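Local structure of putative methyltransferase (Porphyromonas gingivalis, 3LL7) at residues A[288-293]-A[325-330]; A[340-345]-A[402-407]; A[317-322]-A[394-399]. The protein is probably a methyltransferase, whose substrate and physiological role are not established. All blocks are in the same frame, centred on the assembly; numbering follows the deposited sequence.

Interaction 1. Residues A[288-293]-A[325-330]; sequences DSIDKY and LYTSEA
T327 and Y293 carry the strongest polar link. The hydroxyl OG1 of T327 gives a hydrogen bond to Y293 O at 2.7 Å. The same OG1 accepts the backbone N of D291 at 2.9 Å. OG1 stands anti to its own backbone N (chi1 -168°), which turns it to the loop 288-293. One hydroxyl thus ties two points of that loop.

Y293 O is gripped twice, because S328 N also donates to it. The two donors come from opposite faces of the carbonyl plane. Y293 N donates in return to S328 O at 2.9 Å. Y293 and S328 are therefore an antiparallel hydrogen-bonded pair, at the start of strand 293-297.

Past this pair the contact becomes more exposed. K292 N meets E329 OE1 at 3.1 Å, from above the carboxylate plane. D291 OD1 lies 3.6 Å from the same OE1, with the two carboxylates steeply inclined. The bond from K292 N may offset part of this like-charge approach. A water accepts from E329 N and gives a weak bond to D291 OD2.

The Y293 ring turns its edge to E329 O, 3.5 Å from CD2. K292 CG lies over one face of the ring, offset toward the rim, and K292 NZ donates to the phenol OH. At the other end, I290 CD1 packs on T327 OG1 and CB.

Strand 323-328 of the ferredoxin-like domain runs between strands 317-320 and 293-297 in the sheet. T327 and R317 share a backbone hydrogen bond on one side, and I290 reaches L342 of strand 337-347.

Interaction 2. Residues A[340-345]-A[402-407]; sequences FVLEEI and VLLLLR
L406 and F340 meet on the apolar side of an antiparallel strand pair that contains a classic beta bulge. The two strands, 337-347 and 401-408, belong to the THUMP-like domain and are neighbours in the sheet. The L406 methyl CD1 sits over one face of the F340 ring, 3.9 Å from its centroid. This is a CH-pi contact, displaced toward the rim. L406 CB closes on F340 CD1 at 3.6 Å.

On this same face, L342 CD1 reaches between two leucines of the other strand. It touches CD2 of L404 and CD2 of L406. Next along, I345 CD1 packs on L404 CD2 at 3.6 Å and on V402 CG1. Branched aliphatic side chains thus cover the face that carries L342, L404 and L406. I290 adds to L342, and M392 of strand 389-395 adds to L406.

The backbone holds the pair together. V341 and R407 form a hydrogen-bonded pair, bonded in both directions. At the bulge, E343 and E344 both face L405. L405 O takes a hydrogen bond from E343 N at 2.8 Å and a longer one from E344 N at 3.3 Å. L405 N donates back to E344 O. The register shifts by one residue here.

The polar edge is made by R407 and E343. The R407 chain is extended from CG to NE and runs beside V341, whose CG1 lies over one face of the guanidinium. E343 has a second partner, because OE1 makes a salt bridge to K389. Its other oxygen, OE2, takes R407 NH2 at 2.9 Å in a nearly straight salt bridge (165°), on the anti side of the carboxylate and close to the guanidinium plane.

Interaction 3. Residues A[317-322]-A[394-399]; sequences RKLHPN and TTMADG. With FMT (formic acid), chain J.
A type I beta turn, M396 to G399, ends strand 389-395, and L319 and H320 pack against its start. This is where strand 317-320 turns a corner. The contact joins the ferredoxin-like domain to the THUMP-like domain. G399 N closes the turn on M396 O.

L319 fills the buried side. Its CD2 meets T394 CG2 at 3.6 Å, the two side chains crossing at about a right angle. The same CD2 touches SE of M396, a selenomethionine, at 3.8 Å. The M396 chain is bent about CB-CG (chi2 -56°) and again about CG-SE, which brings SE and CE back toward L319. The L319 carbonyl also meets the turn: its O lies 3.3 Å from the A397 methyl CB.

H320 takes the outer side. Its CB packs on T395 O at 3.4 Å, an oxygen that also accepts S323 OG. The ring presents its edge to M396 O. Its rotation is fixed by N322 N, which donates to ND1 close to the ring plane. P321 CD lies over one ring face, offset toward the rim. T394 OG1 bonds to R368 O, and T395 OG1 to N369 O.

A formic acid, probably from the crystallisation liquor, rests beside H320, with its carbon near CE1. N369 ND2 also bonds to it. N322 ND2 donates to its O2 at 3.1 Å, with an N-H...O angle of 166°.

How the interactions relate
All three contacts belong to one mixed seven-stranded sheet. Interaction 2 joins six-residue stretches of two neighbouring strands and buries the most surface. Its chemistry is apolar on one face and ionic at the edge. Interaction 1 is more polar: a loop entering strand 293-297 meets the end of strand 323-328, and backbone groups and the side chains of T327 and E329 share the bonding. Interaction 3 is the smallest and the most buried, with van der Waals packing at a turn and no hydrogen bond between its two segments. The contacts touch directly. K292 O meets L342 N between interactions 1 and 2, L325 O meets L319 N between 1 and 3, and V402 N meets T394 O between 2 and 3.

Interaction 1. Residues A[288-293]-A[325-330]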
ATOM      1  N   ASP A 288      32.243  -2.977  12.532  1.00 11.16           N
ATOM      2  CA  ASP A 288      33.180  -2.146  11.816  1.00 11.71           C
ATOM      3  C   ASP A 288      33.549  -2.788  10.497  1.00 11.93           C
ATOM      4  O   ASP A 288      34.094  -2.119   9.600  1.00 11.56           O
ATOM      5  CB  ASP A 288      34.458  -1.958  12.632  1.00 11.72           C
ATOM      6  CG  ASP A 288      34.281  -0.998  13.774  1.00 13.92           C
ATOM      7  OD1 ASP A 288      33.310  -0.236  13.740  1.00 13.04           O
ATOM      8  OD2 ASP A 288      35.116  -0.993  14.710  1.00 13.97           O
ATOM      9  N   SER A 289      33.262  -4.089  10.387  1.00 11.42           N
ATOM     10  CA  SER A 289      33.723  -4.880   9.250  1.00 11.86           C
ATOM     11  C   SER A 289      32.572  -5.620   8.573  1.00 11.40           C
ATOM     12  O   SER A 289      31.539  -5.930   9.194  1.00 10.27           O
ATOM     13  CB  SER A 289      34.822  -5.868   9.681  1.00 12.57           C
ATOM     14  OG  SER A 289      34.305  -6.745  10.666  1.00 15.09           O
ATOM     15  N   ILE A 290      32.756  -5.883   7.283  1.00 10.83           N
ATOM     16  CA  ILE A 290      31.719  -6.511   6.478  1.00 11.15           C
ATOM     17  C   ILE A 290      31.936  -8.004   6.458  1.00 10.72           C
ATOM     18  O   ILE A 290      33.075  -8.471   6.504  1.00 11.46           O
ATOM     19  CB  ILE A 290      31.683  -5.885   5.023  1.00 11.15           C
ATOM     20  CG1 ILE A 290      30.304  -6.054   4.343  1.00 11.51           C
ATOM     21  CG2 ILE A 290      32.783  -6.445   4.148  1.00 11.43           C
ATOM     22  CD1 ILE A 290      29.141  -5.276   5.042  1.00 12.56           C
ATOM     23  N   ASP A 291      30.847  -8.759   6.385  1.00 10.30           N
ATOM     24  CA  ASP A 291      30.925 -10.204   6.272  1.00 11.22           C
ATOM     25  C   ASP A 291      30.507 -10.638   4.852  1.00 10.41           C
ATOM     26  O   ASP A 291      30.243  -9.806   3.968  1.00 10.18           O
ATOM     27  CB  ASP A 291      30.053 -10.902   7.351  1.00 11.61           C
ATOM     28  CG  ASP A 291      30.676 -10.899   8.741  1.00 17.60           C
ATOM     29  OD1 ASP A 291      31.889 -11.111   8.859  1.00 20.27           O
ATOM     30  OD2 ASP A 291      29.921 -10.759   9.748  1.00 23.73           O
ATOM     31  N   LYS A 292      30.426 -11.939   4.651  1.00  9.34           N
ATOM     32  CA  LYS A 292      30.210 -12.523   3.329  1.00 10.12           C
ATOM     33  C   LYS A 292      28.866 -12.159   2.738  1.00  9.82           C
ATOM     34  O   LYS A 292      28.760 -11.913   1.545  1.00 10.20           O
ATOM     35  CB  LYS A 292      30.250 -14.055   3.443  1.00 10.68           C
ATOM     36  CG  LYS A 292      30.160 -14.770   2.098  1.00 13.65           C
ATOM     37  CD  LYS A 292      30.369 -16.291   2.237  1.00 18.75           C
ATOM     38  CE  LYS A 292      30.267 -16.944   0.875  1.00 22.30           C
ATOM     39  NZ  LYS A 292      29.711 -18.325   1.023  1.00 27.22           N
ATOM     40  N   TYR A 293      27.825 -12.228   3.561  1.00  9.32           N
ATOM     41  CA  TYR A 293      26.464 -11.900   3.099  1.00  9.04           C
ATOM     42  C   TYR A 293      26.012 -10.524   3.557  1.00  8.33           C
ATOM     43  O   TYR A 293      26.306 -10.076   4.683  1.00  7.32           O
ATOM     44  CB  TYR A 293      25.481 -13.019   3.544  1.00  9.62           C
ATOM     45  CG  TYR A 293      25.827 -14.346   2.890  1.00 11.66           C
ATOM     46  CD1 TYR A 293      25.469 -14.591   1.570  1.00 13.53           C
ATOM     47  CD2 TYR A 293      26.531 -15.353   3.589  1.00 12.10           C
ATOM     48  CE1 TYR A 293      25.802 -15.811   0.938  1.00 14.91           C
ATOM     49  CE2 TYR A 293      26.867 -16.588   2.959  1.00 12.70           C
ATOM     50  CZ  TYR A 293      26.485 -16.796   1.648  1.00 15.73           C
ATOM     51  OH  TYR A 293      26.800 -17.984   1.004  1.00 16.02           O
ATOM     52  N   LEU A 325      21.276  -1.769   6.930  1.00  8.87           N
ATOM     53  CA  LEU A 325      21.810  -2.929   6.251  1.00  8.22           C
ATOM     54  C   LEU A 325      22.416  -3.843   7.291  1.00  8.96           C
ATOM     55  O   LEU A 325      22.888  -3.395   8.346  1.00  9.52           O
ATOM     56  CB  LEU A 325      22.986  -2.532   5.309  1.00  9.58           C
ATOM     57  CG  LEU A 325      22.626  -1.702   4.092  1.00 11.05           C
ATOM     58  CD1 LEU A 325      24.007  -1.314   3.437  1.00 13.50           C
ATOM     59  CD2 LEU A 325      21.777  -2.552   3.112  1.00 11.80           C
ATOM     60  N   TYR A 326      22.462  -5.109   6.941  1.00  8.75           N
ATOM     61  CA  TYR A 326      22.929  -6.169   7.826  1.00 10.03           C
ATOM     62  C   TYR A 326      23.966  -7.004   7.123  1.00  9.62           C
ATOM     63  O   TYR A 326      24.019  -7.025   5.883  1.00  9.13           O
ATOM     64  CB  TYR A 326      21.759  -7.062   8.262  1.00  9.74           C
ATOM     65  CG  TYR A 326      20.625  -6.260   8.811  1.00 11.33           C
ATOM     66  CD1 TYR A 326      20.571  -5.909  10.172  1.00 13.58           C
ATOM     67  CD2 TYR A 326      19.628  -5.805   7.960  1.00 12.23           C
ATOM     68  CE1 TYR A 326      19.501  -5.142  10.674  1.00 13.00           C
ATOM     69  CE2 TYR A 326      18.565  -5.037   8.439  1.00 14.07           C
ATOM     70  CZ  TYR A 326      18.513  -4.706   9.780  1.00 13.41           C
ATOM     71  OH  TYR A 326      17.461  -3.956  10.243  1.00 13.56           O
ATOM     72  N   THR A 327      24.735  -7.755   7.918  1.00  9.20           N
ATOM     73  CA  THR A 327      25.734  -8.647   7.356  1.00  8.47           C
ATOM     74  C   THR A 327      25.914  -9.892   8.250  1.00  9.98           C
ATOM     75  O   THR A 327      25.650  -9.843   9.455  1.00  9.86           O
ATOM     76  CB  THR A 327      27.089  -7.909   7.131  1.00  8.98           C
ATOM     77  OG1 THR A 327      27.938  -8.726   6.323  1.00  8.09           O
ATOM     78  CG2 THR A 327      27.794  -7.606   8.454  1.00  7.75           C
ATOM     79  N   SER A 328      26.365 -10.984   7.657  1.00 10.30           N
ATOM     80  CA  SER A 328      26.654 -12.202   8.429  1.00 12.56           C
ATOM     81  C   SER A 328      27.538 -13.109   7.611  1.00 12.71           C
ATOM     82  O   SER A 328      27.574 -13.012   6.385  1.00 12.80           O
ATOM     83  CB  SER A 328      25.347 -12.929   8.786  1.00 12.93           C
ATOM     84  OG  SER A 328      24.804 -13.546   7.621  1.00 17.21           O
ATOM     85  N   GLU A 329      28.261 -13.995   8.292  1.00 13.46           N
ATOM     86  CA  GLU A 329      29.131 -14.918   7.626  1.00 15.74           C
ATOM     87  C   GLU A 329      28.330 -16.102   7.071  1.00 16.18           C
ATOM     88  O   GLU A 329      28.653 -16.644   6.017  1.00 16.01           O
ATOM     89  CB  GLU A 329      30.249 -15.356   8.595  1.00 15.70           C
ATOM     90  CG  GLU A 329      31.520 -15.939   7.951  1.00 20.60           C
ATOM     91  CD  GLU A 329      32.154 -15.130   6.794  1.00 23.99           C
ATOM     92  OE1 GLU A 329      31.922 -13.889   6.615  1.00 23.74           O
ATOM     93  OE2 GLU A 329      32.941 -15.772   6.056  1.00 28.43           O
ATOM     94  N   ALA A 330      27.257 -16.466   7.754  1.00 17.19           N
ATOM     95  CA  ALA A 330      26.416 -17.571   7.298  1.00 18.57           C
ATOM     96  C   ALA A 330      25.208 -17.069   6.513  1.00 18.00           C
ATOM     97  O   ALA A 330      24.693 -15.999   6.757  1.00 17.72           O
ATOM     98  CB  ALA A 330      25.972 -18.443   8.492  1.00 18.70           C
TER
HETATM   99  O   HOH W   1      28.253 -13.243  11.474  1.00 19.27           O

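Interaction 2. Residues A[340-345]-A[402-407]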
ATOM      1  N   PHE A 340      22.573 -10.341  -0.692  1.00 10.49           N
ATOM      2  CA  PHE A 340      23.710 -10.184  -1.591  1.00  9.14           C
ATOM      3  C   PHE A 340      24.914 -10.947  -1.054  1.00  8.60           C
ATOM      4  O   PHE A 340      25.050 -11.166   0.154  1.00  9.08           O
ATOM      5  CB  PHE A 340      24.146  -8.720  -1.706  1.00 10.78           C
ATOM      6  CG  PHE A 340      23.069  -7.764  -2.177  1.00  9.00           C
ATOM      7  CD1 PHE A 340      22.922  -7.473  -3.534  1.00  9.97           C
ATOM      8  CD2 PHE A 340      22.253  -7.102  -1.249  1.00 11.58           C
ATOM      9  CE1 PHE A 340      21.954  -6.543  -3.984  1.00 11.54           C
ATOM     10  CE2 PHE A 340      21.292  -6.155  -1.670  1.00 12.13           C
ATOM     11  CZ  PHE A 340      21.124  -5.879  -3.034  1.00 13.76           C
ATOM     12  N   VAL A 341      25.809 -11.289  -1.970  1.00  8.71           N
ATOM     13  CA  VAL A 341      27.142 -11.741  -1.614  1.00  8.42           C
ATOM     14  C   VAL A 341      28.087 -10.598  -1.802  1.00  8.00           C
ATOM     15  O   VAL A 341      28.093  -9.932  -2.849  1.00  8.68           O
ATOM     16  CB  VAL A 341      27.621 -12.873  -2.498  1.00  9.09           C
ATOM     17  CG1 VAL A 341      29.041 -13.302  -2.046  1.00 10.41           C
ATOM     18  CG2 VAL A 341      26.630 -14.044  -2.422  1.00 11.90           C
ATOM     19  N   LEU A 342      28.891 -10.362  -0.781  1.00  8.78           N
ATOM     20  CA  LEU A 342      29.890  -9.276  -0.820  1.00  9.05           C
ATOM     21  C   LEU A 342      31.046  -9.667  -1.767  1.00  9.55           C
ATOM     22  O   LEU A 342      31.644 -10.729  -1.597  1.00  9.00           O
ATOM     23  CB  LEU A 342      30.466  -9.037   0.574  1.00  9.80           C
ATOM     24  CG  LEU A 342      31.437  -7.850   0.399  1.00 14.63           C
ATOM     25  CD1 LEU A 342      30.844  -6.427   0.587  1.00 15.06           C
ATOM     26  CD2 LEU A 342      32.795  -8.032   1.009  1.00 16.07           C
ATOM     27  N   GLU A 343      31.350  -8.814  -2.741  1.00  8.51           N
ATOM     28  CA  GLU A 343      32.511  -9.066  -3.661  1.00  9.39           C
ATOM     29  C   GLU A 343      33.713  -8.196  -3.322  1.00  9.94           C
ATOM     30  O   GLU A 343      34.844  -8.695  -3.290  1.00 10.80           O
ATOM     31  CB  GLU A 343      32.127  -8.861  -5.129  1.00  9.34           C
ATOM     32  CG  GLU A 343      31.022  -9.798  -5.571  1.00 12.31           C
ATOM     33  CD  GLU A 343      30.849  -9.904  -7.078  1.00 17.38           C
ATOM     34  OE1 GLU A 343      31.212  -8.961  -7.836  1.00 17.70           O
ATOM     35  OE2 GLU A 343      30.317 -10.955  -7.503  1.00 19.57           O
ATOM     36  N   GLU A 344      33.468  -6.905  -3.118  1.00 10.21           N
ATOM     37  CA  GLU A 344      34.517  -5.942  -2.703  1.00 12.08           C
ATOM     38  C   GLU A 344      33.974  -4.922  -1.717  1.00 12.27           C
ATOM     39  O   GLU A 344      32.791  -4.529  -1.777  1.00 13.11           O
ATOM     40  CB  GLU A 344      35.105  -5.164  -3.896  1.00 11.59           C
ATOM     41  CG  GLU A 344      35.681  -5.996  -5.051  1.00 13.79           C
ATOM     42  CD  GLU A 344      36.935  -6.805  -4.675  1.00 17.85           C
ATOM     43  OE1 GLU A 344      37.687  -6.426  -3.739  1.00 20.27           O
ATOM     44  OE2 GLU A 344      37.166  -7.844  -5.326  1.00 13.94           O
ATOM     45  N   ILE A 345      34.861  -4.440  -0.846  1.00 12.44           N
ATOM     46  CA  ILE A 345      34.558  -3.301   0.017  1.00 12.38           C
ATOM     47  C   ILE A 345      35.646  -2.254  -0.200  1.00 12.97           C
ATOM     48  O   ILE A 345      36.867  -2.551  -0.132  1.00 12.78           O
ATOM     49  CB  ILE A 345      34.361  -3.672   1.531  1.00 13.24           C
ATOM     50  CG1 ILE A 345      34.167  -2.401   2.387  1.00 13.19           C
ATOM     51  CG2 ILE A 345      35.529  -4.527   2.041  1.00 13.99           C
ATOM     52  CD1 ILE A 345      33.523  -2.657   3.809  1.00 13.40           C
ATOM     53  N   VAL A 402      31.889   3.691   3.097  1.00  9.56           N
ATOM     54  CA  VAL A 402      32.412   2.646   2.212  1.00  9.25           C
ATOM     55  C   VAL A 402      31.492   2.478   1.030  1.00  9.05           C
ATOM     56  O   VAL A 402      30.305   2.832   1.096  1.00  8.76           O
ATOM     57  CB  VAL A 402      32.526   1.265   2.956  1.00  8.80           C
ATOM     58  CG1 VAL A 402      33.545   1.358   4.101  1.00  9.46           C
ATOM     59  CG2 VAL A 402      31.142   0.771   3.497  1.00  8.53           C
ATOM     60  N   LEU A 403      32.037   1.891  -0.034  1.00  9.22           N
ATOM     61  CA  LEU A 403      31.235   1.366  -1.142  1.00  9.65           C
ATOM     62  C   LEU A 403      31.368  -0.139  -1.139  1.00 10.22           C
ATOM     63  O   LEU A 403      32.491  -0.693  -1.003  1.00 10.93           O
ATOM     64  CB  LEU A 403      31.743   1.920  -2.512  1.00 10.17           C
ATOM     65  CG  LEU A 403      31.415   3.424  -2.690  1.00 11.53           C
ATOM     66  CD1 LEU A 403      32.217   4.031  -3.847  1.00 12.63           C
ATOM     67  CD2 LEU A 403      29.950   3.565  -2.998  1.00 12.93           C
ATOM     68  N   LEU A 404      30.225  -0.810  -1.255  1.00  9.41           N
ATOM     69  CA  LEU A 404      30.236  -2.281  -1.387  1.00  9.37           C
ATOM     70  C   LEU A 404      29.864  -2.656  -2.798  1.00  9.52           C
ATOM     71  O   LEU A 404      28.873  -2.152  -3.347  1.00 10.36           O
ATOM     72  CB  LEU A 404      29.225  -2.928  -0.420  1.00  8.48           C
ATOM     73  CG  LEU A 404      29.184  -2.424   1.042  1.00 11.48           C
ATOM     74  CD1 LEU A 404      28.064  -3.194   1.802  1.00 12.85           C
ATOM     75  CD2 LEU A 404      30.564  -2.664   1.699  1.00  9.91           C
ATOM     76  N   LEU A 405      30.656  -3.563  -3.368  1.00  8.13           N
ATOM     77  CA  LEU A 405      30.314  -4.222  -4.637  1.00  7.85           C
ATOM     78  C   LEU A 405      29.667  -5.554  -4.295  1.00  7.25           C
ATOM     79  O   LEU A 405      30.270  -6.379  -3.615  1.00  7.80           O
ATOM     80  CB  LEU A 405      31.565  -4.430  -5.516  1.00  7.84           C
ATOM     81  CG  LEU A 405      31.204  -5.063  -6.880  1.00  9.20           C
ATOM     82  CD1 LEU A 405      30.338  -4.040  -7.669  1.00 10.61           C
ATOM     83  CD2 LEU A 405      32.480  -5.399  -7.663  1.00 11.36           C
ATOM     84  N   LEU A 406      28.408  -5.707  -4.729  1.00  7.59           N
ATOM     85  CA  LEU A 406      27.531  -6.819  -4.319  1.00  8.32           C
ATOM     86  C   LEU A 406      27.010  -7.549  -5.545  1.00  7.95           C
ATOM     87  O   LEU A 406      26.771  -6.923  -6.567  1.00  9.15           O
ATOM     88  CB  LEU A 406      26.314  -6.247  -3.543  1.00  6.73           C
ATOM     89  CG  LEU A 406      26.653  -5.370  -2.321  1.00  8.56           C
ATOM     90  CD1 LEU A 406      25.371  -4.801  -1.729  1.00  7.58           C
ATOM     91  CD2 LEU A 406      27.427  -6.204  -1.300  1.00  9.13           C
ATOM     92  N   ARG A 407      26.818  -8.861  -5.449  1.00  9.26           N
ATOM     93  CA  ARG A 407      25.990  -9.590  -6.411  1.00  9.28           C
ATOM     94  C   ARG A 407      24.807 -10.230  -5.671  1.00  9.87           C
ATOM     95  O   ARG A 407      24.897 -10.466  -4.488  1.00  8.56           O
ATOM     96  CB  ARG A 407      26.804 -10.641  -7.182  1.00 10.38           C
ATOM     97  CG  ARG A 407      27.235 -11.834  -6.395  1.00 12.25           C
ATOM     98  CD  ARG A 407      27.762 -12.937  -7.342  1.00 13.39           C
ATOM     99  NE  ARG A 407      28.051 -14.129  -6.562  1.00 17.78           N
ATOM    100  CZ  ARG A 407      29.192 -14.342  -5.910  1.00 20.13           C
ATOM    101  NH1 ARG A 407      29.361 -15.467  -5.206  1.00 18.17           N
ATOM    102  NH2 ARG A 407      30.168 -13.434  -5.957  1.00 20.02           N
TER

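Interaction 3. Residues A[317-322]-A[394-399]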
ATOM      1  N   ARG A 317      24.435  -8.990  12.014  1.00 12.04           N
ATOM      2  CA  ARG A 317      25.080  -7.804  12.560  1.00 12.64           C
ATOM      3  C   ARG A 317      24.620  -6.614  11.726  1.00 13.09           C
ATOM      4  O   ARG A 317      24.498  -6.734  10.509  1.00 14.51           O
ATOM      5  CB  ARG A 317      26.616  -7.939  12.440  1.00 13.13           C
ATOM      6  CG  ARG A 317      27.188  -8.997  13.412  1.00 17.23           C
ATOM      7  CD  ARG A 317      28.478  -9.588  12.919  1.00 23.46           C
ATOM      8  NE  ARG A 317      29.656  -8.716  13.020  1.00 28.51           N
ATOM      9  CZ  ARG A 317      30.199  -8.252  14.156  1.00 31.46           C
ATOM     10  NH1 ARG A 317      29.637  -8.490  15.342  1.00 32.56           N
ATOM     11  NH2 ARG A 317      31.308  -7.515  14.101  1.00 30.71           N
ATOM     12  N   LYS A 318      24.345  -5.485  12.368  1.00 12.49           N
ATOM     13  CA  LYS A 318      23.884  -4.297  11.637  1.00 11.24           C
ATOM     14  C   LYS A 318      25.094  -3.389  11.459  1.00 10.00           C
ATOM     15  O   LYS A 318      25.979  -3.374  12.316  1.00  9.53           O
ATOM     16  CB  LYS A 318      22.791  -3.579  12.421  1.00 11.49           C
ATOM     17  CG  LYS A 318      22.088  -2.492  11.627  1.00 10.32           C
ATOM     18  CD  LYS A 318      20.706  -2.197  12.299  1.00 11.07           C
ATOM     19  CE  LYS A 318      19.868  -1.238  11.439  1.00 10.76           C
ATOM     20  NZ  LYS A 318      20.333   0.145  11.549  1.00 10.16           N
ATOM     21  N   LEU A 319      25.168  -2.653  10.349  1.00  9.80           N
ATOM     22  CA  LEU A 319      26.359  -1.843  10.084  1.00 10.12           C
ATOM     23  C   LEU A 319      26.518  -0.636  11.019  1.00 10.09           C
ATOM     24  O   LEU A 319      27.615  -0.341  11.459  1.00  9.53           O
ATOM     25  CB  LEU A 319      26.361  -1.397   8.618  1.00 11.03           C
ATOM     26  CG  LEU A 319      26.995  -2.408   7.652  1.00 13.06           C
ATOM     27  CD1 LEU A 319      26.600  -3.850   7.809  1.00 14.39           C
ATOM     28  CD2 LEU A 319      26.833  -1.937   6.150  1.00 12.50           C
ATOM     29  N   HIS A 320      25.411   0.043  11.317  1.00  9.42           N
ATOM     30  CA  HIS A 320      25.429   1.307  12.040  1.00  9.76           C
ATOM     31  C   HIS A 320      23.963   1.570  12.407  1.00  9.40           C
ATOM     32  O   HIS A 320      23.064   1.108  11.696  1.00  9.58           O
ATOM     33  CB  HIS A 320      25.945   2.423  11.099  1.00  9.28           C
ATOM     34  CG  HIS A 320      26.122   3.776  11.739  1.00  8.90           C
ATOM     35  ND1 HIS A 320      25.072   4.640  11.967  1.00 10.96           N
ATOM     36  CD2 HIS A 320      27.238   4.429  12.145  1.00  9.32           C
ATOM     37  CE1 HIS A 320      25.528   5.756  12.510  1.00 11.19           C
ATOM     38  NE2 HIS A 320      26.845   5.653  12.628  1.00 12.26           N
ATOM     39  N   PRO A 321      23.706   2.300  13.505  1.00  9.01           N
ATOM     40  CA  PRO A 321      22.291   2.593  13.852  1.00  9.09           C
ATOM     41  C   PRO A 321      21.521   3.278  12.744  1.00  9.82           C
ATOM     42  O   PRO A 321      20.304   3.065  12.618  1.00  9.03           O
ATOM     43  CB  PRO A 321      22.395   3.556  15.045  1.00  9.22           C
ATOM     44  CG  PRO A 321      23.746   3.221  15.693  1.00 10.08           C
ATOM     45  CD  PRO A 321      24.654   2.791  14.526  1.00  9.83           C
ATOM     46  N   ASN A 322      22.208   4.128  11.966  1.00  9.91           N
ATOM     47  CA  ASN A 322      21.548   4.794  10.813  1.00  9.83           C
ATOM     48  C   ASN A 322      21.778   4.118   9.424  1.00  8.09           C
ATOM     49  O   ASN A 322      21.213   4.589   8.418  1.00  7.58           O
ATOM     50  CB  ASN A 322      21.951   6.255  10.760  1.00  9.71           C
ATOM     51  CG  ASN A 322      21.513   7.023  12.042  1.00 12.44           C
ATOM     52  OD1 ASN A 322      20.460   6.742  12.602  1.00 13.91           O
ATOM     53  ND2 ASN A 322      22.319   7.950  12.487  1.00 15.05           N
ATOM     54  N   THR A 394      27.404   3.126   1.968  1.00  9.19           N
ATOM     55  CA  THR A 394      26.920   2.975   3.335  1.00  8.69           C
ATOM     56  C   THR A 394      28.010   3.385   4.315  1.00  8.55           C
ATOM     57  O   THR A 394      29.087   3.835   3.884  1.00  8.67           O
ATOM     58  CB  THR A 394      26.378   1.531   3.573  1.00  8.20           C
ATOM     59  OG1 THR A 394      25.643   1.464   4.819  1.00  9.51           O
ATOM     60  CG2 THR A 394      27.496   0.504   3.559  1.00 10.54           C
ATOM     61  N   THR A 395      27.701   3.237   5.607  1.00  7.21           N
ATOM     62  CA  THR A 395      28.572   3.658   6.700  1.00  7.91           C
ATOM     63  C   THR A 395      28.671   2.528   7.700  1.00  7.81           C
ATOM     64  O   THR A 395      27.631   1.962   8.131  1.00  8.22           O
ATOM     65  CB  THR A 395      27.999   4.894   7.396  1.00  8.26           C
ATOM     66  OG1 THR A 395      27.775   5.921   6.422  1.00  9.36           O
ATOM     67  CG2 THR A 395      28.976   5.421   8.485  1.00  8.73           C
HETATM   68  N   MSE A 396      29.917   2.198   8.083  1.00  6.68           N
HETATM   69  CA  MSE A 396      30.184   1.138   9.051  1.00  6.60           C
HETATM   70  C   MSE A 396      30.058   1.717  10.479  1.00  7.19           C
HETATM   71  O   MSE A 396      29.905   2.926  10.642  1.00  7.40           O
HETATM   72  CB  MSE A 396      31.603   0.542   8.836  1.00  6.77           C
HETATM   73  CG  MSE A 396      31.869   0.094   7.394  1.00  9.32           C
HETATM   74 SE   MSE A 396      30.555  -1.185   6.759  0.75  8.35          SE
HETATM   75  CE  MSE A 396      30.993  -2.691   7.874  1.00 10.72           C
ATOM     76  N   ALA A 397      30.159   0.854  11.494  1.00  6.61           N
ATOM     77  CA  ALA A 397      29.807   1.232  12.859  1.00  7.44           C
ATOM     78  C   ALA A 397      30.687   2.351  13.404  1.00  8.29           C
ATOM     79  O   ALA A 397      30.240   3.123  14.252  1.00  9.09           O
ATOM     80  CB  ALA A 397      29.888   0.014  13.772  1.00  6.88           C
ATOM     81  N   ASP A 398      31.941   2.412  12.934  1.00  8.47           N
ATOM     82  CA  ASP A 398      32.883   3.462  13.379  1.00  8.92           C
ATOM     83  C   ASP A 398      32.799   4.765  12.582  1.00  8.98           C
ATOM     84  O   ASP A 398      33.654   5.638  12.739  1.00  9.29           O
ATOM     85  CB  ASP A 398      34.332   2.929  13.356  1.00  8.62           C
ATOM     86  CG  ASP A 398      34.763   2.408  11.972  1.00  9.52           C
ATOM     87  OD1 ASP A 398      34.000   2.469  10.978  1.00  9.75           O
ATOM     88  OD2 ASP A 398      35.911   1.919  11.872  1.00 13.81           O
ATOM     89  N   GLY A 399      31.793   4.869  11.720  1.00  8.82           N
ATOM     90  CA  GLY A 399      31.534   6.066  10.924  1.00  8.03           C
ATOM     91  C   GLY A 399      32.232   6.081   9.570  1.00  9.03           C
ATOM     92  O   GLY A 399      32.082   7.055   8.815  1.00  9.24           O
TER
HETATM   93  C   FMT J 510      25.857   8.749  10.684  1.00 38.69           C
HETATM   94  O1  FMT J 510      26.597   8.168   9.887  1.00 38.13           O
HETATM   95  O2  FMT J 510      24.624   8.737  10.627  1.00 38.81           O